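Local coordinates for choline binding protein PCPA (Streptococcus pneumoniae, PDB 4CP6) that is a pneumococcal vaccine antigen that probably attaches to choline on the bacterial surface and displays a leucine-rich repeat region, at residues 270-275 with 291-296; 314-319 with 337-342; 206-211 with 261-266. All blocks are in the same frame, centred on the assembly; numbering follows the deposited sequence. Where two conformers were deposited one is given.

Overall arrangement
The three contacts follow one another along a leucine-rich repeat solenoid. Interaction 3 comes first in the chain and joins a turn of one BspA-type repeat range to a turn of the next; interactions 1 and 2 both lie within the second range. Interaction 1 enters the parallel sheet of strands 250-252, 273-275 and 296-298, while interaction 2 leads into strands 319-322 and 342-345 of the next sheet. Centres of interactions 1 and 2 are about 11 Å apart, linked by a probable backbone hydrogen bond between K318 N and E295 O. Interactions 1 and 3, centres about 15 Å apart, meet where L271 and L274 touch F265. Interactions 2 and 3 do not meet, so continuity passes through interaction 1.

Interaction 1 of 3, residues 270-275 with 291-296; sequences YLKKLE and AIKLEE
Parallel pairing of successive leucine-rich repeat coils brings K273 beside E296, where strands 273-275 and 296-298 lie next to each other. K272 O accepts two backbone hydrogen bonds, the shorter from E295 N at 2.8 Å. The other, from E296 N, arrives nearly along the C=O axis. One step farther on, L274 N returns a bond to E296 O at 3.0 Å. On the buried side, L294 CD1, placed by a chi2 of 68°, meets L274 CB at 3.8 Å. Leucines layered coil upon coil in this way form the interior of a leucine-rich repeat solenoid, and L271 and L274 extend the layer onto Y251 of strand 250-252. The outer side is charged and wet. K272 and E295 run alongside each other with their ends on the same side, NZ of K272 4.6 Å from OE2 of E295, too far for a salt bridge. A water closes this gap, accepting from the lysine and donating to the carboxylate. The K272 chain also passes K293, and a second water accepts from both ammonium groups, whose NZ atoms are 4.8 Å apart. K293 NZ donates to a third water, which in turn donates to Y270 O and lies in the plane of the Y270 ring at its edge. A fourth water accepts from K293 N at 2.9 Å and sits 2.8 Å from L271 O.

Interaction 2 of 3, residues 314-319 with 337-342; sequences NLELKE and LPKLKS
E316 and K339 form a salt bridge between two neighbouring coils of the leucine-rich repeat solenoid, each of which makes a type I beta turn here, N314-L317 in one coil and L337-L340 in the next. Their side chains extend next to each other in a common direction. K339 NZ reaches OE1 of E316 at 2.9 Å, on the syn side and 20° out of the carboxylate plane, with a weaker bond to OE2. A bend at chi2 of E316 (-69°) sets the direction of its CD, and a water donating to OE2 also lies close to the ammonium. On its way K339 passes close to L315 O, its CG 3.3 Å from that oxygen.

The direct backbone hydrogen bond runs from K341 N to K318 O at 2.8 Å, the donor standing above the carbonyl plane. K318 N probably bonds back to E295 O on the preceding coil.

Apolar contacts fall into two groups. At the solvent side the L315 and P338 side chains cross at an angle, CD2 of L315 3.9 Å from CG of P338. Deeper in, L337 CD2 lies 3.7 Å from N314 CB, L317 packs on L337 CD2 and L340 CD1 as an inner leucine layer, and L340 CD1 also meets the E319 main chain, nearest its C. S342 N is buried with no partner. At the side-chain ends, a water donates to E319 OE2 at 2.7 Å and lies 2.8 Å from S342 OG.

Interaction 3 of 3, residues 206-211 with 261-266; sequences FRLTTS and ASYSFN
R207 and Y263 make the main side-chain contact between two turns that lie more than fifty residues apart in the chain. Its polar part is a hydrogen bond from R207 NE to Y263 OH, 3.1 Å long and fairly straight, with an angle of 162° at the hydrogen. The hydroxyl sits at the edge of the guanidinium, close to its plane. A water completes the link: it accepts from R207 NH2 at 2.7 Å and lies 2.8 Å from Y263 OH, itself at the edge of the ring in its plane.

The apolar part comes from the arginine's aliphatic stem. R207 is extended from CG to NE, with CG anti to the backbone N (chi1 178°), and runs alongside the tyrosine in the same direction. A CH-pi contact results, CG of R207 standing 3.8 Å from the centroid of the Y263 ring, over one face and offset toward CE2. The guanidinium and ring planes are turned 69° apart, and L208 CG lies against one face of the guanidinium. Y263 is also ring-stacked with F286.

Waters bridge the main chains. One is placed to donate to T209 O (2.7 Å) and N266 O (2.8 Å), another to Y263 O and, weakly, to F206 O.

Each turn is held from within. T209 N bonds to F206 O, while A261 O accepts from both S264 N and S264 OG. L208 and Y263 occupy the third position of their type II turns, with the positive phi that position requires. Stacked turns of this kind are those of a leucine-rich repeat solenoid, and here they bring together coils of two BspA-type repeat ranges, although the antiparallel strands 224-227, 230-233 and 238-241 come between them in the sequence.

Interaction 1 of 3, residues 270-275 with 291-296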
loop_
_atom_site.group_PDB
_atom_site.type_symbol
_atom_site.label_atom_id
_atom_site.label_comp_id
_atom_site.label_asym_id
_atom_site.label_seq_id
_atom_site.Cartn_x
_atom_site.Cartn_y
_atom_site.Cartn_z
ATOM N N TYR A 270 -6.328 -15.908 -4.800
ATOM C CA TYR A 270 -7.362 -16.904 -5.081
ATOM C C TYR A 270 -8.319 -16.590 -6.185
ATOM O O TYR A 270 -8.933 -17.513 -6.728
ATOM C CB TYR A 270 -8.168 -17.180 -3.793
ATOM C CG TYR A 270 -7.307 -17.704 -2.671
ATOM C CD1 TYR A 270 -6.683 -18.947 -2.763
ATOM C CD2 TYR A 270 -7.049 -16.929 -1.542
ATOM C CE1 TYR A 270 -5.846 -19.411 -1.754
ATOM C CE2 TYR A 270 -6.248 -17.404 -0.507
ATOM C CZ TYR A 270 -5.645 -18.644 -0.616
ATOM O OH TYR A 270 -4.828 -19.101 0.399
ATOM N N LEU A 271 -8.530 -15.307 -6.506
ATOM C CA LEU A 271 -9.518 -14.972 -7.511
ATOM C C LEU A 271 -9.149 -15.471 -8.914
ATOM O O LEU A 271 -8.070 -15.152 -9.404
ATOM C CB LEU A 271 -9.688 -13.436 -7.495
ATOM C CG LEU A 271 -10.808 -12.854 -8.311
ATOM C CD1 LEU A 271 -12.184 -13.378 -7.844
ATOM C CD2 LEU A 271 -10.806 -11.339 -8.222
ATOM N N LYS A 272 -10.078 -16.180 -9.585
ATOM C CA LYS A 272 -9.862 -16.681 -10.936
ATOM C C LYS A 272 -10.675 -15.954 -11.969
ATOM O O LYS A 272 -10.227 -15.840 -13.106
ATOM C CB LYS A 272 -10.224 -18.190 -11.020
ATOM C CG LYS A 272 -9.355 -19.085 -10.145
ATOM C CD LYS A 272 -9.745 -20.582 -10.296
ATOM C CE LYS A 272 -8.689 -21.432 -9.624
ATOM N NZ LYS A 272 -8.946 -22.900 -9.776
ATOM N N LYS A 273 -11.887 -15.478 -11.630
ATOM C CA LYS A 273 -12.750 -14.821 -12.594
ATOM C C LYS A 273 -13.266 -13.521 -11.997
ATOM O O LYS A 273 -13.845 -13.535 -10.905
ATOM C CB LYS A 273 -13.912 -15.766 -12.971
ATOM C CG LYS A 273 -14.927 -15.163 -13.940
ATOM C CD LYS A 273 -15.972 -16.189 -14.362
ATOM C CE LYS A 273 -17.048 -15.535 -15.198
ATOM N NZ LYS A 273 -18.143 -16.481 -15.530
ATOM N N LEU A 274 -13.045 -12.420 -12.699
ATOM C CA LEU A 274 -13.476 -11.110 -12.222
ATOM C C LEU A 274 -14.332 -10.464 -13.274
ATOM O O LEU A 274 -13.916 -10.339 -14.441
ATOM C CB LEU A 274 -12.251 -10.258 -11.912
ATOM C CG LEU A 274 -12.501 -8.813 -11.492
ATOM C CD1 LEU A 274 -13.384 -8.735 -10.207
ATOM C CD2 LEU A 274 -11.187 -8.130 -11.229
ATOM N N GLU A 275 -15.557 -10.093 -12.894
ATOM C CA GLU A 275 -16.427 -9.390 -13.820
ATOM C C GLU A 275 -16.574 -7.964 -13.369
ATOM O O GLU A 275 -17.063 -7.747 -12.255
ATOM C CB GLU A 275 -17.795 -10.057 -13.955
ATOM C CG GLU A 275 -17.712 -11.307 -14.805
ATOM C CD GLU A 275 -19.057 -11.969 -14.944
ATOM O OE1 GLU A 275 -19.477 -12.641 -13.976
ATOM O OE2 GLU A 275 -19.742 -11.705 -15.957
ATOM N N ALA A 291 -1.767 -10.619 -9.146
ATOM C CA ALA A 291 -3.006 -11.384 -8.904
ATOM C C ALA A 291 -2.729 -12.655 -9.705
ATOM O O ALA A 291 -2.951 -12.717 -10.937
ATOM C CB ALA A 291 -4.221 -10.649 -9.442
ATOM N N ILE A 292 -2.160 -13.655 -9.017
ATOM C CA ILE A 292 -1.555 -14.808 -9.706
ATOM C C ILE A 292 -2.498 -15.941 -10.084
ATOM O O ILE A 292 -2.055 -16.872 -10.790
ATOM C CB ILE A 292 -0.356 -15.341 -8.909
ATOM C CG1 ILE A 292 -0.770 -15.893 -7.517
ATOM C CG2 ILE A 292 0.730 -14.263 -8.778
ATOM C CD1 ILE A 292 0.390 -16.599 -6.760
ATOM N N LYS A 293 -3.771 -15.871 -9.695
ATOM C CA LYS A 293 -4.707 -16.905 -10.130
ATOM C C LYS A 293 -5.737 -16.382 -11.145
ATOM O O LYS A 293 -6.489 -17.168 -11.710
ATOM C CB LYS A 293 -5.446 -17.524 -8.941
ATOM C CG LYS A 293 -4.639 -18.602 -8.229
ATOM C CD LYS A 293 -5.637 -19.575 -7.612
ATOM C CE LYS A 293 -5.098 -20.492 -6.552
ATOM N NZ LYS A 293 -6.144 -21.498 -6.170
ATOM N N LEU A 294 -5.766 -15.048 -11.407
ATOM C CA LEU A 294 -6.747 -14.445 -12.303
ATOM C C LEU A 294 -6.634 -15.040 -13.697
ATOM O O LEU A 294 -5.564 -14.957 -14.294
ATOM C CB LEU A 294 -6.562 -12.921 -12.342
ATOM C CG LEU A 294 -7.612 -12.142 -13.109
ATOM C CD1 LEU A 294 -8.989 -12.190 -12.389
ATOM C CD2 LEU A 294 -7.156 -10.692 -13.307
ATOM N N GLU A 295 -7.702 -15.669 -14.186
ATOM C CA GLU A 295 -7.705 -16.321 -15.500
ATOM C C GLU A 295 -8.464 -15.504 -16.509
ATOM O O GLU A 295 -8.148 -15.512 -17.702
ATOM C CB GLU A 295 -8.363 -17.707 -15.398
ATOM C CG GLU A 295 -7.536 -18.696 -14.592
ATOM C CD GLU A 295 -8.172 -20.055 -14.372
ATOM O OE1 GLU A 295 -9.314 -20.258 -14.846
ATOM O OE2 GLU A 295 -7.560 -20.886 -13.660
ATOM N N GLU A 296 -9.538 -14.852 -16.037
ATOM C CA GLU A 296 -10.410 -14.093 -16.900
ATOM C C GLU A 296 -10.898 -12.838 -16.226
ATOM O O GLU A 296 -11.189 -12.835 -15.044
ATOM C CB GLU A 296 -11.599 -14.930 -17.412
ATOM C CG GLU A 296 -12.248 -15.850 -16.415
ATOM C CD GLU A 296 -13.271 -16.776 -17.047
ATOM O OE1 GLU A 296 -14.187 -16.276 -17.742
ATOM O OE2 GLU A 296 -13.165 -18.003 -16.829
HETATM O O HOH W 1 -8.677 -20.152 -5.895
HETATM O O HOH W 2 -5.685 -13.971 -8.564
HETATM O O HOH W 3 -6.091 -23.240 -8.626
HETATM O O HOH W 4 -8.173 -23.338 -12.700
#

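Interaction 2 of 3, residues 314-319 with 337-342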
loop_
_atom_site.group_PDB
_atom_site.type_symbol
_atom_site.label_atom_id
_atom_site.label_comp_id
_atom_site.label_asym_id
_atom_site.label_seq_id
_atom_site.Cartn_x
_atom_site.Cartn_y
_atom_site.Cartn_z
ATOM N N ASN A 314 0.359 -11.352 -13.934
ATOM C CA ASN A 314 -0.845 -12.179 -13.857
ATOM C C ASN A 314 -0.524 -13.538 -14.498
ATOM O O ASN A 314 -0.758 -13.759 -15.693
ATOM C CB ASN A 314 -2.005 -11.513 -14.538
ATOM C CG ASN A 314 -2.334 -10.216 -13.855
ATOM O OD1 ASN A 314 -2.821 -10.203 -12.696
ATOM N ND2 ASN A 314 -2.060 -9.134 -14.511
ATOM N N LEU A 315 0.019 -14.437 -13.651
ATOM C CA LEU A 315 0.576 -15.727 -14.083
ATOM C C LEU A 315 -0.407 -16.647 -14.796
ATOM O O LEU A 315 0.047 -17.504 -15.578
ATOM C CB LEU A 315 1.212 -16.452 -12.901
ATOM C CG LEU A 315 2.308 -15.721 -12.125
ATOM C CD1 LEU A 315 2.901 -16.636 -11.041
ATOM C CD2 LEU A 315 3.427 -15.212 -13.053
ATOM N N GLU A 316 -1.723 -16.473 -14.569
ATOM C CA GLU A 316 -2.725 -17.335 -15.179
ATOM C C GLU A 316 -3.673 -16.658 -16.140
ATOM O O GLU A 316 -4.605 -17.290 -16.639
ATOM C CB GLU A 316 -3.536 -18.063 -14.092
ATOM C CG GLU A 316 -2.717 -19.023 -13.254
ATOM C CD GLU A 316 -2.194 -20.280 -13.925
ATOM O OE1 GLU A 316 -2.777 -20.729 -14.934
ATOM O OE2 GLU A 316 -1.199 -20.824 -13.403
ATOM N N LEU A 317 -3.481 -15.338 -16.406
ATOM C CA LEU A 317 -4.436 -14.638 -17.265
ATOM C C LEU A 317 -4.395 -15.155 -18.678
ATOM O O LEU A 317 -3.337 -15.108 -19.305
ATOM C CB LEU A 317 -4.165 -13.134 -17.172
ATOM C CG LEU A 317 -5.070 -12.203 -17.951
ATOM C CD1 LEU A 317 -6.487 -12.283 -17.468
ATOM C CD2 LEU A 317 -4.530 -10.786 -17.857
ATOM N N LYS A 318 -5.532 -15.625 -19.211
ATOM C CA LYS A 318 -5.525 -16.296 -20.513
ATOM C C LYS A 318 -5.771 -15.419 -21.714
ATOM O O LYS A 318 -5.318 -15.759 -22.811
ATOM C CB LYS A 318 -6.563 -17.436 -20.525
ATOM C CG LYS A 318 -6.380 -18.458 -19.399
ATOM C CD LYS A 318 -7.530 -19.491 -19.392
ATOM C CE LYS A 318 -7.325 -20.555 -18.334
ATOM N NZ LYS A 318 -8.315 -21.657 -18.441
ATOM N N GLU A 319 -6.509 -14.320 -21.536
ATOM C CA GLU A 319 -6.894 -13.448 -22.642
ATOM C C GLU A 319 -7.204 -12.103 -22.071
ATOM O O GLU A 319 -7.535 -11.999 -20.882
ATOM C CB GLU A 319 -8.177 -14.017 -23.312
ATOM C CG GLU A 319 -8.681 -13.256 -24.526
ATOM C CD GLU A 319 -9.896 -13.830 -25.230
ATOM O OE1 GLU A 319 -10.471 -14.820 -24.724
ATOM O OE2 GLU A 319 -10.276 -13.282 -26.291
ATOM N N LEU A 337 2.831 -11.502 -18.577
ATOM C CA LEU A 337 1.556 -12.244 -18.672
ATOM C C LEU A 337 1.849 -13.561 -19.394
ATOM O O LEU A 337 1.594 -13.694 -20.587
ATOM C CB LEU A 337 0.524 -11.392 -19.424
ATOM C CG LEU A 337 0.330 -9.950 -18.842
ATOM C CD1 LEU A 337 -0.461 -9.074 -19.736
ATOM C CD2 LEU A 337 -0.244 -9.982 -17.422
ATOM N N PRO A 338 2.492 -14.501 -18.645
ATOM C CA PRO A 338 3.045 -15.692 -19.312
ATOM C C PRO A 338 2.068 -16.698 -19.892
ATOM O O PRO A 338 2.511 -17.566 -20.676
ATOM C CB PRO A 338 3.903 -16.332 -18.244
ATOM C CG PRO A 338 3.320 -15.858 -16.916
ATOM C CD PRO A 338 2.891 -14.436 -17.220
ATOM N N LYS A 339 0.769 -16.611 -19.532
ATOM C CA LYS A 339 -0.238 -17.517 -20.063
ATOM C C LYS A 339 -1.226 -16.793 -20.952
ATOM O O LYS A 339 -2.197 -17.389 -21.422
ATOM C CB LYS A 339 -0.949 -18.277 -18.935
ATOM C CG LYS A 339 -0.037 -19.333 -18.296
ATOM C CD LYS A 339 -0.817 -20.278 -17.417
ATOM C CE LYS A 339 -0.040 -21.524 -17.059
ATOM N NZ LYS A 339 -0.876 -22.458 -16.232
ATOM N N LEU A 340 -0.956 -15.485 -21.239
ATOM C CA LEU A 340 -1.826 -14.716 -22.112
ATOM C C LEU A 340 -1.724 -15.275 -23.527
ATOM O O LEU A 340 -0.633 -15.230 -24.108
ATOM C CB LEU A 340 -1.412 -13.228 -22.100
ATOM C CG LEU A 340 -2.365 -12.273 -22.803
ATOM C CD1 LEU A 340 -3.603 -12.020 -21.961
ATOM C CD2 LEU A 340 -1.705 -10.922 -23.093
ATOM N N LYS A 341 -2.817 -15.808 -24.076
ATOM C CA LYS A 341 -2.821 -16.380 -25.417
ATOM C C LYS A 341 -3.257 -15.387 -26.474
ATOM O O LYS A 341 -2.823 -15.451 -27.632
ATOM C CB LYS A 341 -3.782 -17.595 -25.424
ATOM C CG LYS A 341 -3.319 -18.756 -24.561
ATOM C CD LYS A 341 -4.287 -19.955 -24.633
ATOM C CE LYS A 341 -5.467 -19.812 -23.693
ATOM N NZ LYS A 341 -6.109 -21.122 -23.400
ATOM N N SER A 342 -4.119 -14.438 -26.087
ATOM C CA SER A 342 -4.676 -13.522 -27.044
ATOM C C SER A 342 -4.934 -12.169 -26.423
ATOM O O SER A 342 -5.361 -12.103 -25.263
ATOM C CB SER A 342 -6.008 -14.090 -27.543
ATOM O OG SER A 342 -6.591 -13.294 -28.559
HETATM O O HOH W 5 1.333 -21.328 -14.098
HETATM O O HOH W 6 -8.314 -11.609 -27.179
#

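Interaction 3 of 3, residues 206-211 with 261-266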
loop_
_atom_site.group_PDB
_atom_site.type_symbol
_atom_site.label_atom_id
_atom_site.label_comp_id
_atom_site.label_asym_id
_atom_site.label_seq_id
_atom_site.Cartn_x
_atom_site.Cartn_y
_atom_site.Cartn_z
ATOM N N PHE A 206 -2.510 -0.822 1.727
ATOM C CA PHE A 206 -2.101 -2.197 1.944
ATOM C C PHE A 206 -1.093 -2.655 0.879
ATOM O O PHE A 206 -0.982 -3.854 0.623
ATOM C CB PHE A 206 -3.344 -3.087 1.921
ATOM C CG PHE A 206 -4.369 -2.657 2.948
ATOM C CD1 PHE A 206 -4.164 -2.899 4.296
ATOM C CD2 PHE A 206 -5.559 -2.046 2.561
ATOM C CE1 PHE A 206 -5.108 -2.497 5.252
ATOM C CE2 PHE A 206 -6.507 -1.649 3.522
ATOM C CZ PHE A 206 -6.278 -1.907 4.856
ATOM N N ARG A 207 -0.355 -1.726 0.260
ATOM C CA ARG A 207 0.546 -2.069 -0.837
ATOM C C ARG A 207 1.440 -3.249 -0.495
ATOM O O ARG A 207 2.115 -3.210 0.513
ATOM C CB ARG A 207 1.392 -0.847 -1.207
ATOM C CG ARG A 207 2.413 -1.132 -2.321
ATOM C CD ARG A 207 3.245 0.103 -2.693
ATOM N NE ARG A 207 4.286 -0.261 -3.664
ATOM C CZ ARG A 207 5.475 -0.786 -3.371
ATOM N NH1 ARG A 207 5.820 -1.006 -2.114
ATOM N NH2 ARG A 207 6.315 -1.116 -4.338
ATOM N N LEU A 208 1.463 -4.288 -1.349
ATOM C CA LEU A 208 2.322 -5.475 -1.213
ATOM C C LEU A 208 2.029 -6.323 0.014
ATOM O O LEU A 208 2.736 -7.313 0.255
ATOM C CB LEU A 208 3.815 -5.101 -1.275
ATOM C CG LEU A 208 4.369 -4.430 -2.559
ATOM C CD1 LEU A 208 5.896 -4.495 -2.588
ATOM C CD2 LEU A 208 3.851 -5.019 -3.827
ATOM N N THR A 209 0.945 -6.023 0.743
ATOM C CA THR A 209 0.542 -6.885 1.850
ATOM C C THR A 209 -0.051 -8.207 1.296
ATOM O O THR A 209 -0.745 -8.201 0.280
ATOM C CB THR A 209 -0.394 -6.113 2.769
ATOM O OG1 THR A 209 0.448 -5.180 3.445
ATOM C CG2 THR A 209 -1.079 -7.010 3.816
ATOM N N THR A 210 0.266 -9.330 1.964
ATOM C CA THR A 210 -0.066 -10.649 1.437
ATOM C C THR A 210 -0.917 -11.496 2.364
ATOM O O THR A 210 -1.148 -12.668 2.050
ATOM C CB THR A 210 1.251 -11.405 1.172
ATOM O OG1 THR A 210 2.023 -11.450 2.380
ATOM C CG2 THR A 210 2.078 -10.782 0.047
ATOM N N SER A 211 -1.381 -10.929 3.478
ATOM C CA SER A 211 -2.000 -11.698 4.543
ATOM C C SER A 211 -3.476 -11.470 4.824
ATOM O O SER A 211 -4.105 -12.301 5.505
ATOM C CB SER A 211 -1.216 -11.415 5.820
ATOM O OG SER A 211 -1.131 -10.014 6.066
ATOM N N ALA A 261 -9.196 1.308 -7.043
ATOM C CA ALA A 261 -8.066 2.087 -6.543
ATOM C C ALA A 261 -6.760 1.434 -6.932
ATOM O O ALA A 261 -6.689 0.227 -7.222
ATOM C CB ALA A 261 -8.129 2.156 -5.014
ATOM N N SER A 262 -5.708 2.222 -6.891
ATOM C CA SER A 262 -4.391 1.680 -7.121
ATOM C C SER A 262 -4.120 0.562 -6.105
ATOM O O SER A 262 -4.529 0.669 -4.931
ATOM C CB SER A 262 -3.346 2.778 -7.002
ATOM O OG SER A 262 -3.465 3.533 -5.808
ATOM N N TYR A 263 -3.452 -0.524 -6.565
ATOM C CA TYR A 263 -3.091 -1.691 -5.744
ATOM C C TYR A 263 -4.310 -2.422 -5.140
ATOM O O TYR A 263 -4.130 -3.282 -4.254
ATOM C CB TYR A 263 -2.121 -1.260 -4.618
ATOM C CG TYR A 263 -0.729 -0.954 -5.132
ATOM C CD1 TYR A 263 -0.384 0.329 -5.559
ATOM C CD2 TYR A 263 0.237 -1.952 -5.216
ATOM C CE1 TYR A 263 0.897 0.611 -6.018
ATOM C CE2 TYR A 263 1.524 -1.677 -5.666
ATOM C CZ TYR A 263 1.841 -0.398 -6.082
ATOM O OH TYR A 263 3.146 -0.158 -6.505
ATOM N N SER A 264 -5.522 -2.167 -5.665
ATOM C CA SER A 264 -6.704 -2.760 -5.039
ATOM C C SER A 264 -6.788 -4.285 -5.045
ATOM O O SER A 264 -7.445 -4.824 -4.144
ATOM C CB SER A 264 -7.988 -2.190 -5.613
ATOM O OG SER A 264 -7.985 -2.229 -7.035
ATOM N N PHE A 265 -6.210 -4.986 -6.039
ATOM C CA PHE A 265 -6.192 -6.468 -6.073
ATOM C C PHE A 265 -4.745 -6.931 -6.087
ATOM O O PHE A 265 -4.445 -8.040 -6.550
ATOM C CB PHE A 265 -6.940 -7.051 -7.310
ATOM C CG PHE A 265 -8.430 -6.836 -7.309
ATOM C CD1 PHE A 265 -8.970 -5.579 -7.578
ATOM C CD2 PHE A 265 -9.302 -7.899 -7.064
ATOM C CE1 PHE A 265 -10.363 -5.393 -7.633
ATOM C CE2 PHE A 265 -10.688 -7.711 -7.128
ATOM C CZ PHE A 265 -11.212 -6.457 -7.380
ATOM N N ASN A 266 -3.833 -6.122 -5.552
ATOM C CA ASN A 266 -2.433 -6.497 -5.517
ATOM C C ASN A 266 -2.231 -7.778 -4.701
ATOM O O ASN A 266 -2.819 -7.921 -3.632
ATOM C CB ASN A 266 -1.620 -5.356 -4.916
ATOM C CG ASN A 266 -0.145 -5.554 -4.934
ATOM O OD1 ASN A 266 0.459 -5.958 -5.974
ATOM N ND2 ASN A 266 0.476 -5.155 -3.887
HETATM O O HOH W 7 -2.441 -3.478 -1.976
HETATM O O HOH W 8 5.252 -2.043 -6.610
HETATM O O HOH W 9 -2.280 -6.554 -1.224
#